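PDB 2HDO: phosphoglycolate phosphatase from Lactobacillus plantarum, which probably hydrolyses the phosphate ester of 2-phosphoglycolate, as a hydrolase of the haloacid dehalogenase (HAD) family. Local coordinates for residues M8-G13 against K136-P141; P20-V25 against K44-A49; D132-P135 against P141-L144; S166-A171 against V176-A181. All blocks are in the same frame, centred on the assembly; numbering follows the deposited sequence. Where two conformers were deposited one is given.

Contact 1 of 4, residues M8-G13 against K136-P141; sequences MFDIDG and KRKPDP. With PO4 (phosphate ion), chain B.
K138 extends its amino end to the carboxylate of D10 in what fits the catalytic core of a HAD phosphatase. D10 and D12 match the family's DxDx(T/V) signature just past the end of strand 6-9, and by analogy with relatives D10 is probably the nucleophile and K138 the lysine of the third HAD motif. The evidence for pairing is a salt bridge of 2.9 Å between D10 OD1 and K138 NZ, although the CA atoms of D10 and K138 lie 10.7 Å apart: the lysine spans the greater part of the gap and the aspartate side chain meets it. K138 runs extended except for one turn about CG-CD (chi3 -85°), and crosses the shorter acid obliquely. Beside the pair sits a phosphate ion, probably from the crystallisation liquor, whose O1 accepts a 2.9 Å hydrogen bond from K138 NZ. The same NZ also meets D167 OD1 and V104 O, so several partners fix the amino group. On the other segment, the backbone N atoms of I11 and D12 both grip phosphate O2. The I11 N bond is bent (146°), whereas D12 N donates almost straight, at 174° over 3.1 Å.

Contact 2 of 4, residues P20-V25 against K44-A49; sequences PAYTTV and KTFPMA
Y22 projects from helix 19-31 toward F46 and T45, and each step along its side chain finds a partner. Its CG stands anti to the backbone N (chi1 168°), which sends the ring out from the helix. CB lies beside F46 CD1, and the next atom, Y22 CG, comes to 3.7 Å from that same F46 CD1. This is the inner end of a T-shaped stack: the edge of F46 is directed at the face of Y22, with centroids 5.4 Å apart and planes at 72°. Farther out, over the same face, the backbone takes over from the ring, F46 CA lying 4.1 Å from the Y22 centroid in a CH-pi contact. Y22 CE2 and CZ lie closest to this CA, and both also come near T45 OG1 at the ring edge. At the tip, Y22 OH donates a 2.7 Å hydrogen bond to T45 OG1, and that hydroxyl is bonded in turn to Q41 O, so the polar end is satisfied in a buried setting. A leucine here would probably leave T45 OG1 without the phenol that donates to it and F46 without an aromatic face to meet. Y22 also touches Y71 of helix 64-75; the contact thus ties helix 19-31 to the C-terminal part of helix 39-45 and the turn T45-M48, within a helical insert between the short strands 16-17 and 83-84, consistent with the cap of HAD phosphatases.

Contact 3 of 4, residues D132-P135 against P141-L144; sequences DDTP and PLPL
T134 and P135 lie against the first turn of helix 142-150, where L142 and P143 receive them. The enclosed side is at T134, whose CB is directed at the helix and whose CA is 6.2 Å from that of the buried P143. Its two branches meet different atoms of the proline: T134 OG1 stands 3.9 Å from P143 CG, while T134 CG2 comes to 4.1 Å from P143 CA. The hydroxyl lies between the backbone N and the carbonyl carbon (chi1 77°), where it also makes a weak hydrogen bond with K136 N. The P143 ring crosses the threonine at about a right angle. A single methyl, L142 CD2, spans both parts, reaching T134 CB at 4.0 Å on the inner side and P135 CD at 3.8 Å on the outer. That solvent side, with P135 exposed and L142 partly so, thus holds the shortest contact. No hydrogen bond joins the segments, and the total of 151 Å² buried agrees with a modest van der Waals contact. Polar bonds act at its borders: D133 forms a salt bridge with R109, and D140 OD1 accepts a hydrogen bond from L142 N, capping the turn that leads into the helix. What the contact closes is a strand-to-helix loop of the Rossmann-like HAD core, running from strand 125-129 to helix 142-150 and carrying K138, the probable motif III lysine, between the two segments.

Contact 4 of 4, residues S166-A171 against V176-A181; sequences SDEQTA and VDFGLA
A beta-alpha-beta unit of the parallel HAD core, strand 158-162, helix 165-174 and strand 177-181, is tightened here by F178 of the last strand packing on D167, E168 and A171 of the helix. The axes of segments 166-171 and 177-181 run nearly antiparallel (159°), with a closest approach of 8.1 Å. F178 holds CG anti to its backbone N (chi1 -166°), which directs the ring at the helix. Over one face lies the aliphatic part of E168, its CG 3.6 Å from the F178 centroid in a CH-pi contact. D167 CB comes obliquely to the ring, 3.6 Å from F178 CE1, while A171 CB meets F178 CD1 at 3.8 Å; the carboxylate of D167 turns elsewhere, to a salt bridge with K138. Past the ring, E168 OE2 approaches L180 CD1 at 3.8 Å. With an alanine in place of F178, E168 CG is likely to lose the ring face it rests on, and a gap would probably open between helix and strand. Where helix gives way to strand the link is polar: V176 N donates to A171 O over 2.9 Å, almost straight at 173°.

In the fold
Contacts 1 and 4 meet beside the phosphate site: their centres are about 8 Å apart, and P139 CA of contact 1 comes to 3.2 Å from T170 OG1 of contact 4. Contact 3 lies about 9 Å from contact 1, centre to centre, and shares P141 with it; K136 CG touches L142 CD2 at 3.5 Å. L144 of contact 3 also packs on T170 and A171 of contact 4, joining two helices of the core. Contact 2, in the probable cap, is centred about 15 Å from contact 1, yet F46 CZ reaches D12 CB at 3.9 Å. That is consistent with an active site lying between cap and core. Contacts 2 and 3 are farthest apart, at about 22 Å between centres.

Contact 1 of 4, residues M8-G13 against K136-P141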
loop_
_atom_site.group_PDB
_atom_site.type_symbol
_atom_site.label_atom_id
_atom_site.label_comp_id
_atom_site.label_asym_id
_atom_site.label_seq_id
_atom_site.Cartn_x
_atom_site.Cartn_y
_atom_site.Cartn_z
HETATM N N MSE A 8 0.683 7.928 -7.930
HETATM C CA MSE A 8 -0.106 6.848 -7.336
HETATM C C MSE A 8 0.534 6.424 -6.059
HETATM O O MSE A 8 1.750 6.366 -5.986
HETATM C CB MSE A 8 -0.177 5.657 -8.286
HETATM C CG MSE A 8 -0.749 6.011 -9.609
HETATM SE SE MSE A 8 -2.688 6.309 -9.523
HETATM C CE MSE A 8 -2.814 8.157 -10.336
ATOM N N PHE A 9 -0.274 6.129 -5.055
ATOM C CA PHE A 9 0.197 5.808 -3.735
ATOM C C PHE A 9 -0.327 4.436 -3.301
ATOM O O PHE A 9 -1.478 4.118 -3.512
ATOM C CB PHE A 9 -0.319 6.802 -2.677
ATOM C CG PHE A 9 0.169 8.212 -2.855
ATOM C CD1 PHE A 9 -0.495 9.051 -3.730
ATOM C CD2 PHE A 9 1.276 8.696 -2.166
ATOM C CE1 PHE A 9 -0.061 10.343 -3.943
ATOM C CE2 PHE A 9 1.695 10.014 -2.357
ATOM C CZ PHE A 9 1.039 10.821 -3.262
ATOM N N ASP A 10 0.543 3.662 -2.674
ATOM C CA ASP A 10 0.107 2.557 -1.771
ATOM C C ASP A 10 -0.403 3.127 -0.450
ATOM O O ASP A 10 -0.112 4.269 -0.129
ATOM C CB ASP A 10 1.305 1.653 -1.478
ATOM C CG ASP A 10 0.906 0.254 -1.148
ATOM O OD1 ASP A 10 -0.312 -0.063 -1.144
ATOM O OD2 ASP A 10 1.829 -0.529 -0.865
ATOM N N ILE A 11 -1.155 2.353 0.340
ATOM C CA ILE A 11 -1.674 2.860 1.589
ATOM C C ILE A 11 -0.801 2.409 2.757
ATOM O O ILE A 11 -0.189 3.221 3.450
ATOM C CB ILE A 11 -3.138 2.431 1.820
ATOM C CG1 ILE A 11 -4.018 3.054 0.741
ATOM C CG2 ILE A 11 -3.603 2.906 3.188
ATOM C CD1 ILE A 11 -5.414 2.457 0.618
ATOM N N ASP A 12 -0.724 1.109 2.943
ATOM C CA ASP A 12 -0.109 0.569 4.162
ATOM C C ASP A 12 1.385 0.762 4.165
ATOM O O ASP A 12 2.058 0.316 3.243
ATOM C CB ASP A 12 -0.447 -0.917 4.307
ATOM C CG ASP A 12 -1.915 -1.163 4.498
ATOM O OD1 ASP A 12 -2.435 -0.815 5.596
ATOM O OD2 ASP A 12 -2.553 -1.722 3.553
ATOM N N GLY A 13 1.922 1.406 5.205
ATOM C CA GLY A 13 3.360 1.698 5.248
ATOM C C GLY A 13 3.817 2.899 4.458
ATOM O O GLY A 13 5.018 3.186 4.373
ATOM N N LYS A 136 -5.920 -9.353 -11.163
ATOM C CA LYS A 136 -4.552 -9.665 -10.798
ATOM C C LYS A 136 -4.165 -8.813 -9.608
ATOM O O LYS A 136 -4.813 -7.817 -9.307
ATOM C CB LYS A 136 -3.598 -9.364 -11.953
ATOM C CG LYS A 136 -3.989 -9.953 -13.307
ATOM C CD LYS A 136 -3.454 -11.350 -13.515
ATOM N N ARG A 137 -3.126 -9.227 -8.922
ATOM C CA ARG A 137 -2.699 -8.556 -7.701
ATOM C C ARG A 137 -1.249 -8.162 -7.879
ATOM O O ARG A 137 -0.514 -8.817 -8.625
ATOM C CB ARG A 137 -2.840 -9.483 -6.509
ATOM C CG ARG A 137 -4.283 -9.817 -6.122
ATOM C CD ARG A 137 -5.080 -8.561 -5.662
ATOM N N LYS A 138 -0.856 -7.081 -7.210
ATOM C CA LYS A 138 0.556 -6.737 -7.109
ATOM C C LYS A 138 1.320 -7.993 -6.675
ATOM O O LYS A 138 0.859 -8.711 -5.806
ATOM C CB LYS A 138 0.754 -5.601 -6.085
ATOM C CG LYS A 138 0.060 -4.302 -6.487
ATOM C CD LYS A 138 0.470 -3.098 -5.618
ATOM C CE LYS A 138 -0.328 -2.996 -4.355
ATOM N NZ LYS A 138 0.015 -1.823 -3.464
ATOM N N PRO A 139 2.534 -8.229 -7.202
ATOM C CA PRO A 139 3.361 -7.416 -8.073
ATOM C C PRO A 139 3.089 -7.518 -9.555
ATOM O O PRO A 139 3.856 -6.997 -10.349
ATOM C CB PRO A 139 4.779 -7.902 -7.756
ATOM C CG PRO A 139 4.589 -9.347 -7.437
ATOM C CD PRO A 139 3.249 -9.440 -6.760
ATOM N N ASP A 140 1.977 -8.123 -9.943
ATOM C CA ASP A 140 1.561 -7.998 -11.346
ATOM C C ASP A 140 1.329 -6.491 -11.655
ATOM O O ASP A 140 0.838 -5.742 -10.771
ATOM C CB ASP A 140 0.284 -8.785 -11.620
ATOM C CG ASP A 140 -0.010 -8.924 -13.096
ATOM O OD1 ASP A 140 -0.544 -7.994 -13.748
ATOM O OD2 ASP A 140 0.354 -9.987 -13.639
ATOM N N PRO A 141 1.728 -6.031 -12.850
ATOM C CA PRO A 141 1.559 -4.607 -13.174
ATOM C C PRO A 141 0.122 -4.136 -13.450
ATOM O O PRO A 141 -0.141 -2.934 -13.428
ATOM C CB PRO A 141 2.412 -4.435 -14.426
ATOM C CG PRO A 141 2.442 -5.808 -15.057
ATOM C CD PRO A 141 2.459 -6.752 -13.917
HETATM P P PO4 B . -1.182 -1.967 0.462
HETATM O O1 PO4 B . -1.155 -2.574 -0.967
HETATM O O2 PO4 B . -1.966 -0.667 0.742
HETATM O O3 PO4 B . 0.289 -1.721 0.878
HETATM O O4 PO4 B . -1.773 -3.016 1.411
#

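Contact 2 of 4, residues P20-V25 against K44-A49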
loop_
_atom_site.group_PDB
_atom_site.type_symbol
_atom_site.label_atom_id
_atom_site.label_comp_id
_atom_site.label_asym_id
_atom_site.label_seq_id
_atom_site.Cartn_x
_atom_site.Cartn_y
_atom_site.Cartn_z
ATOM N N PRO A 20 1.393 -1.500 13.336
ATOM C CA PRO A 20 0.905 -1.903 14.670
ATOM C C PRO A 20 -0.456 -2.623 14.676
ATOM O O PRO A 20 -0.589 -3.681 15.296
ATOM C CB PRO A 20 0.857 -0.592 15.429
ATOM C CG PRO A 20 1.919 0.246 14.789
ATOM C CD PRO A 20 1.800 -0.090 13.304
ATOM N N ALA A 21 -1.455 -2.062 14.004
ATOM C CA ALA A 21 -2.793 -2.705 13.910
ATOM C C ALA A 21 -2.704 -4.062 13.213
ATOM O O ALA A 21 -3.280 -5.052 13.686
ATOM C CB ALA A 21 -3.802 -1.804 13.226
ATOM N N TYR A 22 -1.923 -4.129 12.130
ATOM C CA TYR A 22 -1.682 -5.394 11.436
ATOM C C TYR A 22 -1.174 -6.461 12.381
ATOM O O TYR A 22 -1.594 -7.624 12.322
ATOM C CB TYR A 22 -0.653 -5.160 10.327
ATOM C CG TYR A 22 -0.078 -6.419 9.706
ATOM C CD1 TYR A 22 -0.724 -7.035 8.653
ATOM C CD2 TYR A 22 1.135 -6.961 10.146
ATOM C CE1 TYR A 22 -0.212 -8.159 8.066
ATOM C CE2 TYR A 22 1.659 -8.119 9.575
ATOM C CZ TYR A 22 0.982 -8.701 8.535
ATOM O OH TYR A 22 1.482 -9.825 7.946
ATOM N N THR A 23 -0.239 -6.057 13.218
ATOM C CA THR A 23 0.382 -6.980 14.139
ATOM C C THR A 23 -0.666 -7.577 15.073
ATOM O O THR A 23 -0.724 -8.778 15.256
ATOM C CB THR A 23 1.556 -6.336 14.904
ATOM O OG1 THR A 23 2.546 -5.907 13.951
ATOM C CG2 THR A 23 2.148 -7.360 15.891
ATOM N N THR A 24 -1.468 -6.711 15.689
ATOM C CA THR A 24 -2.521 -7.122 16.628
ATOM C C THR A 24 -3.520 -8.073 15.928
ATOM O O THR A 24 -3.896 -9.102 16.432
ATOM C CB THR A 24 -3.262 -5.855 17.135
ATOM O OG1 THR A 24 -2.346 -5.035 17.881
ATOM C CG2 THR A 24 -4.460 -6.176 18.017
ATOM N N VAL A 25 -3.906 -7.724 14.722
ATOM C CA VAL A 25 -4.937 -8.457 14.020
ATOM C C VAL A 25 -4.373 -9.810 13.609
ATOM O O VAL A 25 -4.990 -10.833 13.830
ATOM C CB VAL A 25 -5.426 -7.691 12.790
ATOM C CG1 VAL A 25 -6.341 -8.601 11.951
ATOM C CG2 VAL A 25 -6.137 -6.375 13.191
ATOM N N LYS A 44 8.577 -8.897 9.085
ATOM C CA LYS A 44 8.845 -9.638 7.852
ATOM C C LYS A 44 7.633 -9.706 6.947
ATOM O O LYS A 44 7.752 -9.495 5.724
ATOM C CB LYS A 44 9.301 -11.052 8.193
ATOM C CG LYS A 44 9.472 -11.971 7.036
ATOM C CD LYS A 44 10.200 -13.272 7.443
ATOM N N THR A 45 6.457 -10.000 7.512
ATOM C CA THR A 45 5.273 -10.294 6.683
ATOM C C THR A 45 4.441 -9.065 6.303
ATOM O O THR A 45 3.702 -9.097 5.310
ATOM C CB THR A 45 4.351 -11.361 7.318
ATOM O OG1 THR A 45 3.884 -10.885 8.585
ATOM C CG2 THR A 45 5.119 -12.644 7.528
ATOM N N PHE A 46 4.578 -7.971 7.031
ATOM C CA PHE A 46 3.758 -6.803 6.785
ATOM C C PHE A 46 3.742 -6.317 5.338
ATOM O O PHE A 46 2.691 -6.034 4.804
ATOM C CB PHE A 46 4.156 -5.645 7.717
ATOM C CG PHE A 46 3.453 -4.327 7.404
ATOM C CD1 PHE A 46 2.139 -4.164 7.700
ATOM C CD2 PHE A 46 4.156 -3.236 6.898
ATOM C CE1 PHE A 46 1.482 -2.946 7.468
ATOM C CE2 PHE A 46 3.520 -2.061 6.654
ATOM C CZ PHE A 46 2.183 -1.903 6.952
ATOM N N PRO A 47 4.925 -6.174 4.706
ATOM C CA PRO A 47 4.958 -5.678 3.326
ATOM C C PRO A 47 4.628 -6.718 2.229
ATOM O O PRO A 47 4.607 -6.382 1.021
ATOM C CB PRO A 47 6.408 -5.237 3.170
ATOM C CG PRO A 47 7.159 -6.092 4.066
ATOM C CD PRO A 47 6.270 -6.379 5.245
HETATM N N MSE A 48 4.411 -7.966 2.625
HETATM C CA MSE A 48 4.189 -9.049 1.681
HETATM C C MSE A 48 2.739 -9.086 1.166
HETATM O O MSE A 48 1.797 -8.726 1.883
HETATM C CB MSE A 48 4.490 -10.392 2.345
HETATM C CG MSE A 48 5.918 -10.575 2.745
HETATM SE SE MSE A 48 6.185 -12.381 3.482
HETATM C CE MSE A 48 8.107 -12.422 3.596
ATOM N N ALA A 49 2.543 -9.573 -0.052
ATOM C CA ALA A 49 1.203 -9.967 -0.510
ATOM C C ALA A 49 0.688 -11.035 0.440
ATOM O O ALA A 49 1.464 -11.830 0.910
ATOM C CB ALA A 49 1.270 -10.534 -1.930
#

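Contact 3 of 4, residues D132-P135 against P141-L144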
loop_
_atom_site.group_PDB
_atom_site.type_symbol
_atom_site.label_atom_id
_atom_site.label_comp_id
_atom_site.label_asym_id
_atom_site.label_seq_id
_atom_site.Cartn_x
_atom_site.Cartn_y
_atom_site.Cartn_z
ATOM N N ASP A 132 -10.285 -5.662 -5.476
ATOM C CA ASP A 132 -11.535 -6.032 -6.142
ATOM C C ASP A 132 -11.700 -5.485 -7.559
ATOM O O ASP A 132 -12.676 -5.806 -8.233
ATOM C CB ASP A 132 -12.729 -5.611 -5.253
ATOM C CG ASP A 132 -12.773 -6.409 -3.935
ATOM O OD1 ASP A 132 -13.008 -7.637 -4.003
ATOM O OD2 ASP A 132 -12.520 -5.860 -2.843
ATOM N N ASP A 133 -10.768 -4.664 -8.027
ATOM C CA ASP A 133 -10.997 -3.922 -9.249
ATOM C C ASP A 133 -10.269 -4.467 -10.476
ATOM O O ASP A 133 -10.466 -3.975 -11.580
ATOM C CB ASP A 133 -10.624 -2.459 -9.039
ATOM C CG ASP A 133 -11.525 -1.790 -8.043
ATOM O OD1 ASP A 133 -12.770 -1.905 -8.214
ATOM O OD2 ASP A 133 -11.008 -1.206 -7.075
ATOM N N THR A 134 -9.385 -5.436 -10.281
ATOM C CA THR A 134 -8.759 -6.134 -11.411
ATOM C C THR A 134 -8.594 -7.594 -10.997
ATOM O O THR A 134 -8.547 -7.903 -9.801
ATOM C CB THR A 134 -7.352 -5.573 -11.755
ATOM O OG1 THR A 134 -6.403 -6.057 -10.793
ATOM C CG2 THR A 134 -7.342 -4.059 -11.765
ATOM N N PRO A 135 -8.475 -8.499 -11.975
ATOM C CA PRO A 135 -8.275 -9.903 -11.642
ATOM C C PRO A 135 -6.850 -10.304 -11.244
ATOM O O PRO A 135 -6.607 -11.481 -10.983
ATOM C CB PRO A 135 -8.689 -10.604 -12.937
ATOM C CG PRO A 135 -8.303 -9.673 -13.979
ATOM C CD PRO A 135 -8.552 -8.296 -13.424
ATOM N N PRO A 141 1.728 -6.031 -12.850
ATOM C CA PRO A 141 1.559 -4.607 -13.174
ATOM C C PRO A 141 0.122 -4.136 -13.450
ATOM O O PRO A 141 -0.141 -2.934 -13.428
ATOM C CB PRO A 141 2.412 -4.435 -14.426
ATOM C CG PRO A 141 2.442 -5.808 -15.057
ATOM C CD PRO A 141 2.459 -6.752 -13.917
ATOM N N LEU A 142 -0.799 -5.058 -13.703
ATOM C CA LEU A 142 -2.155 -4.709 -14.140
ATOM C C LEU A 142 -2.865 -3.689 -13.221
ATOM O O LEU A 142 -3.463 -2.749 -13.731
ATOM C CB LEU A 142 -3.007 -5.951 -14.237
ATOM C CG LEU A 142 -4.425 -5.705 -14.765
ATOM C CD1 LEU A 142 -4.316 -5.073 -16.119
ATOM C CD2 LEU A 142 -5.214 -6.996 -14.781
ATOM N N PRO A 143 -2.811 -3.872 -11.881
ATOM C CA PRO A 143 -3.522 -2.870 -11.076
ATOM C C PRO A 143 -2.970 -1.427 -11.263
ATOM O O PRO A 143 -3.751 -0.484 -11.320
ATOM C CB PRO A 143 -3.296 -3.355 -9.636
ATOM C CG PRO A 143 -2.880 -4.817 -9.757
ATOM C CD PRO A 143 -2.172 -4.916 -11.048
ATOM N N LEU A 144 -1.644 -1.265 -11.342
ATOM C CA LEU A 144 -1.053 0.054 -11.586
ATOM C C LEU A 144 -1.387 0.603 -12.976
ATOM O O LEU A 144 -1.751 1.761 -13.130
ATOM C CB LEU A 144 0.461 0.002 -11.369
ATOM C CG LEU A 144 1.255 1.269 -11.584
ATOM C CD1 LEU A 144 0.608 2.444 -10.869
ATOM C CD2 LEU A 144 2.695 1.084 -11.133
#

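Contact 4 of 4, residues S166-A171 against V176-A181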
loop_
_atom_site.group_PDB
_atom_site.type_symbol
_atom_site.label_atom_id
_atom_site.label_comp_id
_atom_site.label_asym_id
_atom_site.label_seq_id
_atom_site.Cartn_x
_atom_site.Cartn_y
_atom_site.Cartn_z
ATOM N N SER A 166 7.129 -5.643 -3.360
ATOM C CA SER A 166 6.003 -5.939 -4.224
ATOM C C SER A 166 5.612 -4.684 -5.015
ATOM O O SER A 166 5.413 -4.737 -6.225
ATOM C CB SER A 166 4.832 -6.522 -3.405
ATOM O OG SER A 166 3.657 -6.721 -4.170
ATOM N N ASP A 167 5.574 -3.535 -4.337
ATOM C CA ASP A 167 5.244 -2.282 -5.034
ATOM C C ASP A 167 6.318 -1.926 -6.083
ATOM O O ASP A 167 6.030 -1.455 -7.187
ATOM C CB ASP A 167 5.127 -1.120 -4.056
ATOM C CG ASP A 167 3.886 -1.194 -3.158
ATOM O OD1 ASP A 167 2.926 -1.925 -3.492
ATOM O OD2 ASP A 167 3.885 -0.468 -2.124
ATOM N N GLU A 168 7.587 -2.120 -5.687
ATOM C CA GLU A 168 8.711 -1.872 -6.558
ATOM C C GLU A 168 8.651 -2.750 -7.784
ATOM O O GLU A 168 8.846 -2.255 -8.892
ATOM C CB GLU A 168 10.025 -2.084 -5.821
ATOM C CG GLU A 168 10.310 -0.993 -4.862
ATOM C CD GLU A 168 11.453 -1.254 -3.931
ATOM O OE1 GLU A 168 11.811 -2.436 -3.768
ATOM O OE2 GLU A 168 12.005 -0.253 -3.399
ATOM N N GLN A 169 8.358 -4.026 -7.601
ATOM C CA GLN A 169 8.244 -4.929 -8.734
ATOM C C GLN A 169 7.052 -4.627 -9.637
ATOM O O GLN A 169 7.138 -4.783 -10.850
ATOM C CB GLN A 169 8.218 -6.376 -8.243
ATOM C CG GLN A 169 9.554 -6.835 -7.668
ATOM C CD GLN A 169 9.492 -8.235 -7.032
ATOM O OE1 GLN A 169 8.397 -8.823 -6.886
ATOM N NE2 GLN A 169 10.665 -8.772 -6.645
ATOM N N THR A 170 5.938 -4.204 -9.030
ATOM C CA THR A 170 4.762 -3.746 -9.791
ATOM C C THR A 170 5.162 -2.618 -10.727
ATOM O O THR A 170 4.839 -2.610 -11.940
ATOM C CB THR A 170 3.678 -3.224 -8.840
ATOM O OG1 THR A 170 3.303 -4.252 -7.923
ATOM C CG2 THR A 170 2.413 -2.762 -9.610
ATOM N N ALA A 171 5.849 -1.631 -10.174
ATOM C CA ALA A 171 6.265 -0.453 -10.934
ATOM C C ALA A 171 7.233 -0.804 -12.086
ATOM O O ALA A 171 7.096 -0.344 -13.235
ATOM C CB ALA A 171 6.899 0.556 -9.976
ATOM N N VAL A 176 6.935 2.062 -14.858
ATOM C CA VAL A 176 6.580 3.265 -14.095
ATOM C C VAL A 176 7.684 3.491 -13.054
ATOM O O VAL A 176 8.074 2.569 -12.355
ATOM C CB VAL A 176 5.224 3.084 -13.394
ATOM C CG1 VAL A 176 4.906 4.253 -12.445
ATOM C CG2 VAL A 176 4.099 2.908 -14.392
ATOM N N ASP A 177 8.133 4.742 -12.956
ATOM C CA ASP A 177 9.101 5.133 -11.954
ATOM C C ASP A 177 8.576 4.851 -10.549
ATOM O O ASP A 177 7.354 4.988 -10.293
ATOM C CB ASP A 177 9.438 6.624 -12.056
ATOM C CG ASP A 177 10.327 6.964 -13.198
ATOM O OD1 ASP A 177 10.815 6.029 -13.909
ATOM O OD2 ASP A 177 10.537 8.195 -13.405
ATOM N N PHE A 178 9.470 4.498 -9.626
ATOM C CA PHE A 178 9.122 4.266 -8.245
ATOM C C PHE A 178 9.742 5.287 -7.321
ATOM O O PHE A 178 10.914 5.645 -7.477
ATOM C CB PHE A 178 9.567 2.875 -7.791
ATOM C CG PHE A 178 8.971 2.440 -6.499
ATOM C CD1 PHE A 178 7.674 1.964 -6.482
ATOM C CD2 PHE A 178 9.658 2.513 -5.309
ATOM C CE1 PHE A 178 7.099 1.575 -5.321
ATOM C CE2 PHE A 178 9.075 2.094 -4.135
ATOM C CZ PHE A 178 7.794 1.632 -4.139
ATOM N N GLY A 179 8.930 5.767 -6.381
ATOM C CA GLY A 179 9.341 6.682 -5.327
ATOM C C GLY A 179 9.218 5.969 -3.978
ATOM O O GLY A 179 8.117 5.595 -3.548
ATOM N N LEU A 180 10.344 5.801 -3.313
ATOM C CA LEU A 180 10.420 5.067 -2.099
ATOM C C LEU A 180 10.013 5.988 -0.967
ATOM O O LEU A 180 10.614 7.055 -0.760
ATOM C CB LEU A 180 11.850 4.564 -1.899
ATOM C CG LEU A 180 12.013 3.720 -0.633
ATOM C CD1 LEU A 180 11.337 2.400 -0.756
ATOM C CD2 LEU A 180 13.483 3.522 -0.315
ATOM N N ALA A 181 9.014 5.547 -0.207
ATOM C CA ALA A 181 8.628 6.183 1.067
ATOM C C ALA A 181 9.498 5.614 2.195
ATOM O O ALA A 181 9.137 4.654 2.849
ATOM C CB ALA A 181 7.172 5.947 1.340
#